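PDB 3RIQ: tailspike protein from Siphovirus 9NA, which probably recognises Salmonella lipopolysaccharide as the phage's trimeric receptor-binding tailspike and cleaves the O-antigen chains with endorhamnosidase activity. Local coordinates for residues I280-D285 with H310-I315; G324-G329 with G346-G351; M439-R444 with L455-D460. All coordinates share one frame; numbering follows the deposited sequence.

Contact 1 (I280-D285 with H310-I315); sequences IDVNAD and HIIRNI
Ile280 holds CG1 between its backbone N and carbonyl carbon (chi1 63°), while Ile312 keeps CG2 anti to its own backbone N; the two side chains meet tip to tip, Ile280 CD1 lying 3.6 Å from Ile312 CG2. The other branch of Ile312 ends in CD1, 4.0 Å from Val282 CB. Ile315 adds a looser touch, CG2 to Ile280 CG2 at 4.1 Å. The closest approach is at His310, where Val282 CG1 comes obliquely to within 3.3 Å of the ring carbon CD2. Histidine suits this place because it can offer carbon to the valine while its ND1 bonds to the backbone N of Leu265. No hydrogen bond joins the segments, and their nearest CA atoms stay 8.5 Å apart, so side chains alone fill the gap. Branched aliphatics suit the place: compact, apolar and at ease in extended backbone conformations. At Asn314 the backbone turns a corner, and Arg313, facing the other way, reaches Asn269 of a second subunit. Strand 281-282 pairs with 249-250 and 326-327, strand 311-318 with 266-273 and 333-340; apolar packing between two such faces is the interior of a right-handed parallel beta-helix.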
# COMPACT_ATOMS: atom_id res chain seq x y z
N ILE A 280 3.82 -15.77 -6.61
CA ILE A 280 4.97 -16.02 -5.74
C ILE A 280 4.75 -17.42 -5.18
O ILE A 280 3.60 -17.84 -5.01
CB ILE A 280 5.10 -14.97 -4.58
CG1 ILE A 280 3.91 -15.02 -3.60
CG2 ILE A 280 5.31 -13.57 -5.13
CD1 ILE A 280 4.05 -14.06 -2.42
N ASP A 281 5.85 -18.13 -4.91
CA ASP A 281 5.77 -19.48 -4.30
C ASP A 281 6.62 -19.42 -3.04
O ASP A 281 7.83 -19.65 -3.10
CB ASP A 281 6.32 -20.56 -5.26
CG ASP A 281 6.42 -21.92 -4.60
OD1 ASP A 281 5.87 -22.08 -3.48
OD2 ASP A 281 7.02 -22.85 -5.22
N VAL A 282 6.00 -19.07 -1.92
CA VAL A 282 6.76 -18.96 -0.66
C VAL A 282 6.34 -20.15 0.20
O VAL A 282 5.76 -19.99 1.28
CB VAL A 282 6.52 -17.60 0.03
CG1 VAL A 282 7.42 -17.45 1.27
CG2 VAL A 282 6.84 -16.44 -0.94
N ASN A 283 6.58 -21.36 -0.32
CA ASN A 283 6.31 -22.59 0.41
C ASN A 283 7.60 -23.26 0.88
O ASN A 283 8.66 -23.11 0.24
CB ASN A 283 5.55 -23.58 -0.49
CG ASN A 283 4.09 -23.18 -0.68
OD1 ASN A 283 3.19 -23.73 -0.02
ND2 ASN A 283 3.84 -22.21 -1.57
N ALA A 284 7.51 -24.04 1.95
CA ALA A 284 8.68 -24.77 2.49
C ALA A 284 8.51 -26.29 2.38
O ALA A 284 9.49 -26.98 2.14
CB ALA A 284 8.94 -24.36 3.94
N ASP A 285 7.28 -26.81 2.55
CA ASP A 285 7.00 -28.24 2.35
C ASP A 285 6.18 -28.44 1.08
O ASP A 285 5.30 -27.60 0.75
CB ASP A 285 6.20 -28.80 3.53
CG ASP A 285 7.01 -28.91 4.81
OD1 ASP A 285 8.23 -29.20 4.74
OD2 ASP A 285 6.42 -28.68 5.89
N HIS A 310 7.99 -15.49 7.47
CA HIS A 310 8.29 -14.55 6.40
C HIS A 310 7.39 -13.32 6.54
O HIS A 310 6.31 -13.37 7.15
CB HIS A 310 8.07 -15.19 5.03
CG HIS A 310 8.96 -16.37 4.76
ND1 HIS A 310 10.34 -16.29 4.78
CD2 HIS A 310 8.66 -17.63 4.36
CE1 HIS A 310 10.85 -17.47 4.45
NE2 HIS A 310 9.85 -18.31 4.20
N ILE A 311 7.84 -12.22 5.95
CA ILE A 311 7.04 -11.04 5.71
C ILE A 311 6.84 -10.88 4.22
O ILE A 311 7.82 -10.82 3.45
CB ILE A 311 7.71 -9.77 6.31
CG1 ILE A 311 7.93 -9.93 7.83
CG2 ILE A 311 6.93 -8.50 5.93
CD1 ILE A 311 8.73 -8.76 8.50
N ILE A 312 5.57 -10.85 3.81
CA ILE A 312 5.23 -10.75 2.40
C ILE A 312 4.31 -9.55 2.26
O ILE A 312 3.23 -9.53 2.84
CB ILE A 312 4.47 -12.03 1.94
CG1 ILE A 312 5.37 -13.27 2.08
CG2 ILE A 312 3.96 -11.85 0.46
CD1 ILE A 312 4.59 -14.62 1.91
N ARG A 313 4.71 -8.54 1.49
CA ARG A 313 3.86 -7.35 1.39
C ARG A 313 3.99 -6.61 0.05
O ARG A 313 5.03 -6.71 -0.64
CB ARG A 313 4.09 -6.39 2.55
CG ARG A 313 5.48 -6.08 2.87
CD ARG A 313 5.64 -5.38 4.28
NE ARG A 313 5.06 -4.03 4.30
CZ ARG A 313 5.73 -2.91 4.03
NH1 ARG A 313 7.02 -2.98 3.72
NH2 ARG A 313 5.09 -1.73 4.03
N ASN A 314 2.89 -5.97 -0.34
CA ASN A 314 2.87 -5.10 -1.54
C ASN A 314 3.09 -5.88 -2.84
O ASN A 314 3.82 -5.43 -3.74
CB ASN A 314 3.88 -3.96 -1.36
CG ASN A 314 3.65 -3.18 -0.06
OD1 ASN A 314 2.53 -2.81 0.24
ND2 ASN A 314 4.69 -2.98 0.71
N ILE A 315 2.46 -7.05 -2.94
CA ILE A 315 2.66 -7.96 -4.08
C ILE A 315 1.54 -7.70 -5.07
O ILE A 315 0.38 -7.48 -4.67
CB ILE A 315 2.55 -9.42 -3.61
CG1 ILE A 315 3.51 -9.69 -2.45
CG2 ILE A 315 2.76 -10.39 -4.79
CD1 ILE A 315 5.01 -9.51 -2.73

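Contact 2 (G324-G329 with G346-G351); sequences GAWWDG and GMFDRG
Trp326 and Phe348 lie side by side on one face of a parallel strand pair and form a T-shaped stack: the indole edge comes to the phenyl face with CE3 nearest, 3.9 Å from Phe348 CD2, and CZ3 also over the face. The centroids of the Trp326 six-membered ring and the Phe348 ring are 5.5 Å apart and the planes at 84°. Their CB atoms touch as well, at 3.7 Å. Arg350 also runs alongside this indole, pointing the same way, its NE 3.7 Å from Trp326 CZ3 and the guanidinium tilted 30° from the ring; a long flexible chain with a flat end suits this partly exposed place.

On the buried face the CG of Trp327 sits between the backbone N and carbonyl carbon (chi1 55°), and the indole lies across the neighbouring strand, where Asp349 CA makes a CH-pi contact over the five-membered ring and Phe348 O lies over the same face. Trp327 NE1 donates to Asp349 OD2 at 3.1 Å, arriving from above the carboxylate plane. At the far rim Met347 CG lies 3.6 Å from Trp327 CH2, and the sulfur adds an oblique Met-aromatic contact.

Behind these groups stands the backbone ladder: Phe348 N to Ala325 O, Trp327 N to Phe348 O, and Arg350 N to Trp327 O, the last at 2.9 Å. Asp349 OD1 accepts from Gly351 N at 2.8 Å in an Asx turn, while its OD2 also meets Ser380 OG and Asn354 ND2, so both oxygens of this buried carboxylate are satisfied. Glycine suits the places of Gly324 and Gly351, where a CB would collide with Gly346 O and Gly329 O respectively. In-register stacking of equivalent positions from successive coils is characteristic of the parallel beta-helix.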
# COMPACT_ATOMS: atom_id res chain seq x y z
N GLY A 324 -2.31 -17.35 -7.84
CA GLY A 324 -1.95 -15.94 -7.93
C GLY A 324 -0.83 -15.55 -6.96
O GLY A 324 0.06 -14.79 -7.32
N ALA A 325 -0.88 -16.09 -5.74
CA ALA A 325 0.18 -15.87 -4.70
C ALA A 325 -0.12 -16.90 -3.64
O ALA A 325 -1.30 -17.07 -3.23
CB ALA A 325 0.09 -14.46 -4.09
N TRP A 326 0.91 -17.60 -3.17
CA TRP A 326 0.69 -18.55 -2.09
C TRP A 326 1.92 -18.82 -1.23
O TRP A 326 3.07 -18.47 -1.58
CB TRP A 326 0.07 -19.87 -2.57
CG TRP A 326 0.97 -20.90 -3.24
CD1 TRP A 326 2.02 -20.69 -4.12
CD2 TRP A 326 0.78 -22.32 -3.16
NE1 TRP A 326 2.51 -21.94 -4.57
CE2 TRP A 326 1.77 -22.94 -3.99
CE3 TRP A 326 -0.13 -23.14 -2.48
CZ2 TRP A 326 1.86 -24.33 -4.14
CZ3 TRP A 326 -0.06 -24.54 -2.64
CH2 TRP A 326 0.93 -25.11 -3.46
N TRP A 327 1.63 -19.43 -0.08
CA TRP A 327 2.64 -19.71 0.95
C TRP A 327 2.14 -20.84 1.83
O TRP A 327 0.93 -21.16 1.83
CB TRP A 327 2.92 -18.47 1.83
CG TRP A 327 1.66 -17.91 2.46
CD1 TRP A 327 1.09 -18.28 3.66
CD2 TRP A 327 0.79 -16.94 1.89
NE1 TRP A 327 -0.09 -17.58 3.87
CE2 TRP A 327 -0.30 -16.75 2.80
CE3 TRP A 327 0.82 -16.20 0.69
CZ2 TRP A 327 -1.37 -15.87 2.52
CZ3 TRP A 327 -0.20 -15.31 0.43
CH2 TRP A 327 -1.29 -15.14 1.35
N ASP A 328 3.07 -21.45 2.56
CA ASP A 328 2.68 -22.37 3.66
C ASP A 328 3.38 -21.88 4.94
O ASP A 328 3.86 -20.75 4.99
CB ASP A 328 3.01 -23.86 3.37
CG ASP A 328 4.50 -24.17 3.46
OD1 ASP A 328 5.30 -23.21 3.36
OD2 ASP A 328 4.87 -25.36 3.65
N GLY A 329 3.49 -22.75 5.92
CA GLY A 329 4.13 -22.44 7.18
C GLY A 329 3.23 -21.62 8.09
O GLY A 329 2.02 -21.44 7.84
N GLY A 346 -6.71 -17.59 -6.51
CA GLY A 346 -6.15 -16.25 -6.50
C GLY A 346 -5.14 -15.98 -5.38
O GLY A 346 -4.18 -15.23 -5.56
N MET A 347 -5.37 -16.62 -4.24
CA MET A 347 -4.55 -16.47 -3.02
C MET A 347 -4.75 -17.77 -2.25
O MET A 347 -5.90 -18.24 -2.11
CB MET A 347 -5.00 -15.27 -2.18
CG MET A 347 -4.06 -14.95 -1.01
SD MET A 347 -4.86 -14.85 0.61
CE MET A 347 -4.85 -16.55 1.18
N PHE A 348 -3.67 -18.35 -1.75
CA PHE A 348 -3.78 -19.67 -1.10
C PHE A 348 -2.81 -19.72 0.10
O PHE A 348 -1.60 -19.50 -0.04
CB PHE A 348 -3.47 -20.77 -2.14
CG PHE A 348 -3.95 -22.16 -1.77
CD1 PHE A 348 -4.81 -22.85 -2.65
CD2 PHE A 348 -3.50 -22.83 -0.63
CE1 PHE A 348 -5.25 -24.19 -2.36
CE2 PHE A 348 -3.91 -24.15 -0.35
CZ PHE A 348 -4.79 -24.82 -1.21
N ASP A 349 -3.36 -20.02 1.27
CA ASP A 349 -2.58 -20.28 2.48
C ASP A 349 -2.64 -21.77 2.78
O ASP A 349 -3.70 -22.29 3.22
CB ASP A 349 -3.09 -19.40 3.65
CG ASP A 349 -2.29 -19.59 4.94
OD1 ASP A 349 -1.65 -20.65 5.16
OD2 ASP A 349 -2.33 -18.66 5.77
N ARG A 350 -1.52 -22.44 2.53
CA ARG A 350 -1.42 -23.89 2.69
C ARG A 350 -0.95 -24.25 4.11
O ARG A 350 -0.86 -25.44 4.48
CB ARG A 350 -0.45 -24.47 1.63
CG ARG A 350 -0.16 -25.96 1.81
CD ARG A 350 -0.91 -26.85 0.91
NE ARG A 350 0.10 -27.18 -0.07
CZ ARG A 350 0.17 -28.24 -0.88
NH1 ARG A 350 -0.78 -29.18 -0.96
NH2 ARG A 350 1.23 -28.30 -1.66
N GLY A 351 -0.63 -23.23 4.89
CA GLY A 351 -0.15 -23.42 6.27
C GLY A 351 -1.25 -23.18 7.29
O GLY A 351 -2.41 -23.57 7.10

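Contact 3 (M439-R444 with L455-D460); sequences MTLSMR and LVLTAD
Leu441 and Leu457 sit opposite each other at the middle of the apolar face, their CB atoms 4.2 Å apart. Next to them Met443 and Leu455 lie side by side, pointing the same way. Met443 has CG anti to its carbonyl carbon (chi1 -52°), and its SD ends 4.0 Å from Leu455 CD2, with CD1 equally near. At the other end of the row, Ala459 CB meets Met439 CG at 4.4 Å, the small residue beside the long one. The other two subunits cover this face: Leu441 packs on Ile430 of both, Met443 on Val432 of the second, and Leu457 on Leu455 of the third, a setting that suits leucines and flexible methionines.

The two strands form an antiparallel beta hairpin. Met439 and Ala459 bond to each other through both N and O, as do Leu441 and Leu457, with Leu457 N to Leu441 O at 2.8 Å; of the Met443 and Leu455 pair, one bond is sound and that from Leu455 N to Met443 O is weak, at 3.3 Å. The sheet runs on beyond the hairpin, since residues Leu441 to Arg444 pair in parallel with a strand of the second subunit.

The opposite face carries beta-branched and hydroxyl residues, suited to a partly exposed strand surface. Thr440 CG2 touches Val456 CG1 at 3.8 Å and Thr458 OG1 at 3.6 Å. At the polar ends, Arg444 NH1 bonds to Met447 O, and Asp460 OD2 to Gln462 NE2.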
# COMPACT_ATOMS: atom_id res chain seq x y z
N MET A 439 -34.77 -4.78 -2.93
CA MET A 439 -33.49 -5.11 -2.31
C MET A 439 -33.73 -5.59 -0.90
O MET A 439 -34.85 -5.42 -0.37
CB MET A 439 -32.50 -3.93 -2.37
CG MET A 439 -32.77 -2.80 -1.37
SD MET A 439 -31.56 -1.44 -1.62
CE MET A 439 -30.01 -2.25 -1.15
N THR A 440 -32.71 -6.22 -0.30
CA THR A 440 -32.90 -6.97 0.93
C THR A 440 -31.79 -6.82 1.95
O THR A 440 -30.63 -6.57 1.60
CB THR A 440 -33.02 -8.49 0.65
OG1 THR A 440 -31.96 -8.92 -0.21
CG2 THR A 440 -34.38 -8.86 0.02
N LEU A 441 -32.17 -6.96 3.22
CA LEU A 441 -31.25 -7.34 4.30
C LEU A 441 -31.58 -8.78 4.68
O LEU A 441 -32.73 -9.08 5.07
CB LEU A 441 -31.48 -6.46 5.56
CG LEU A 441 -30.93 -7.07 6.89
CD1 LEU A 441 -29.42 -7.10 6.91
CD2 LEU A 441 -31.45 -6.29 8.09
N SER A 442 -30.58 -9.67 4.56
CA SER A 442 -30.76 -11.07 4.92
C SER A 442 -29.78 -11.42 6.03
O SER A 442 -28.63 -10.94 6.00
CB SER A 442 -30.53 -12.00 3.73
OG SER A 442 -31.31 -11.62 2.62
N MET A 443 -30.22 -12.23 6.99
CA MET A 443 -29.36 -12.67 8.10
C MET A 443 -29.39 -14.18 8.18
O MET A 443 -30.48 -14.78 8.23
CB MET A 443 -29.77 -12.04 9.43
CG MET A 443 -29.87 -10.51 9.32
SD MET A 443 -30.67 -9.59 10.67
CE MET A 443 -30.07 -10.44 12.01
N ARG A 444 -28.19 -14.78 8.12
CA ARG A 444 -28.04 -16.26 8.10
C ARG A 444 -27.15 -16.72 9.27
O ARG A 444 -25.97 -17.06 9.09
CB ARG A 444 -27.50 -16.75 6.73
CG ARG A 444 -27.53 -18.30 6.53
CD ARG A 444 -27.14 -18.72 5.09
NE ARG A 444 -25.76 -18.33 4.80
CZ ARG A 444 -24.69 -19.05 5.16
NH1 ARG A 444 -24.84 -20.25 5.74
NH2 ARG A 444 -23.47 -18.56 4.92
N LEU A 455 -33.79 -14.57 8.53
CA LEU A 455 -34.53 -13.31 8.49
C LEU A 455 -34.31 -12.66 7.14
O LEU A 455 -33.16 -12.58 6.69
CB LEU A 455 -34.05 -12.38 9.61
CG LEU A 455 -34.70 -10.99 9.79
CD1 LEU A 455 -34.50 -10.52 11.24
CD2 LEU A 455 -34.15 -9.94 8.79
N VAL A 456 -35.38 -12.20 6.49
CA VAL A 456 -35.25 -11.35 5.31
C VAL A 456 -36.15 -10.13 5.45
O VAL A 456 -37.37 -10.27 5.69
CB VAL A 456 -35.64 -12.10 4.01
CG1 VAL A 456 -35.49 -11.16 2.83
CG2 VAL A 456 -34.80 -13.38 3.82
N LEU A 457 -35.55 -8.95 5.37
CA LEU A 457 -36.26 -7.67 5.35
C LEU A 457 -36.17 -7.10 3.92
O LEU A 457 -35.06 -6.93 3.41
CB LEU A 457 -35.60 -6.70 6.33
CG LEU A 457 -36.12 -5.25 6.43
CD1 LEU A 457 -37.54 -5.21 7.07
CD2 LEU A 457 -35.14 -4.35 7.19
N THR A 458 -37.30 -6.82 3.28
CA THR A 458 -37.32 -6.44 1.87
C THR A 458 -37.91 -5.05 1.68
O THR A 458 -38.95 -4.71 2.29
CB THR A 458 -38.20 -7.44 1.06
OG1 THR A 458 -37.74 -8.78 1.29
CG2 THR A 458 -38.17 -7.12 -0.43
N ALA A 459 -37.24 -4.24 0.86
CA ALA A 459 -37.76 -2.96 0.37
C ALA A 459 -38.10 -3.21 -1.08
O ALA A 459 -37.20 -3.49 -1.88
CB ALA A 459 -36.66 -1.92 0.43
N ASP A 460 -39.39 -3.11 -1.45
CA ASP A 460 -39.78 -3.44 -2.82
C ASP A 460 -40.42 -2.22 -3.46
O ASP A 460 -41.55 -1.86 -3.11
CB ASP A 460 -40.75 -4.64 -2.79
CG ASP A 460 -41.17 -5.10 -4.18
OD1 ASP A 460 -41.50 -6.30 -4.31
OD2 ASP A 460 -41.18 -4.29 -5.14

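How the contacts relate
Contacts 1 and 2 share one beta-helix, their centres about 8 Å apart, whereas contact 3 lies in an antiparallel sheet about 40 Å and about 35 Å from them, centre to centre. Strands 281-282 and 326-327 are neighbours on one face; contact 1 spans the interior to a different face, while contact 2 joins successive strands of the same face. Asp328 OD1 joins the two by a probable hydrogen bond to Ala284 N. Contact 1 is wholly buried and relies on side-chain packing; contact 2 adds a backbone ladder and separates a buried face from a partly exposed one. Contact 3 also has two unlike faces, but its buried side is covered by the other two subunits; its apolar side chains probably help hold the trimer.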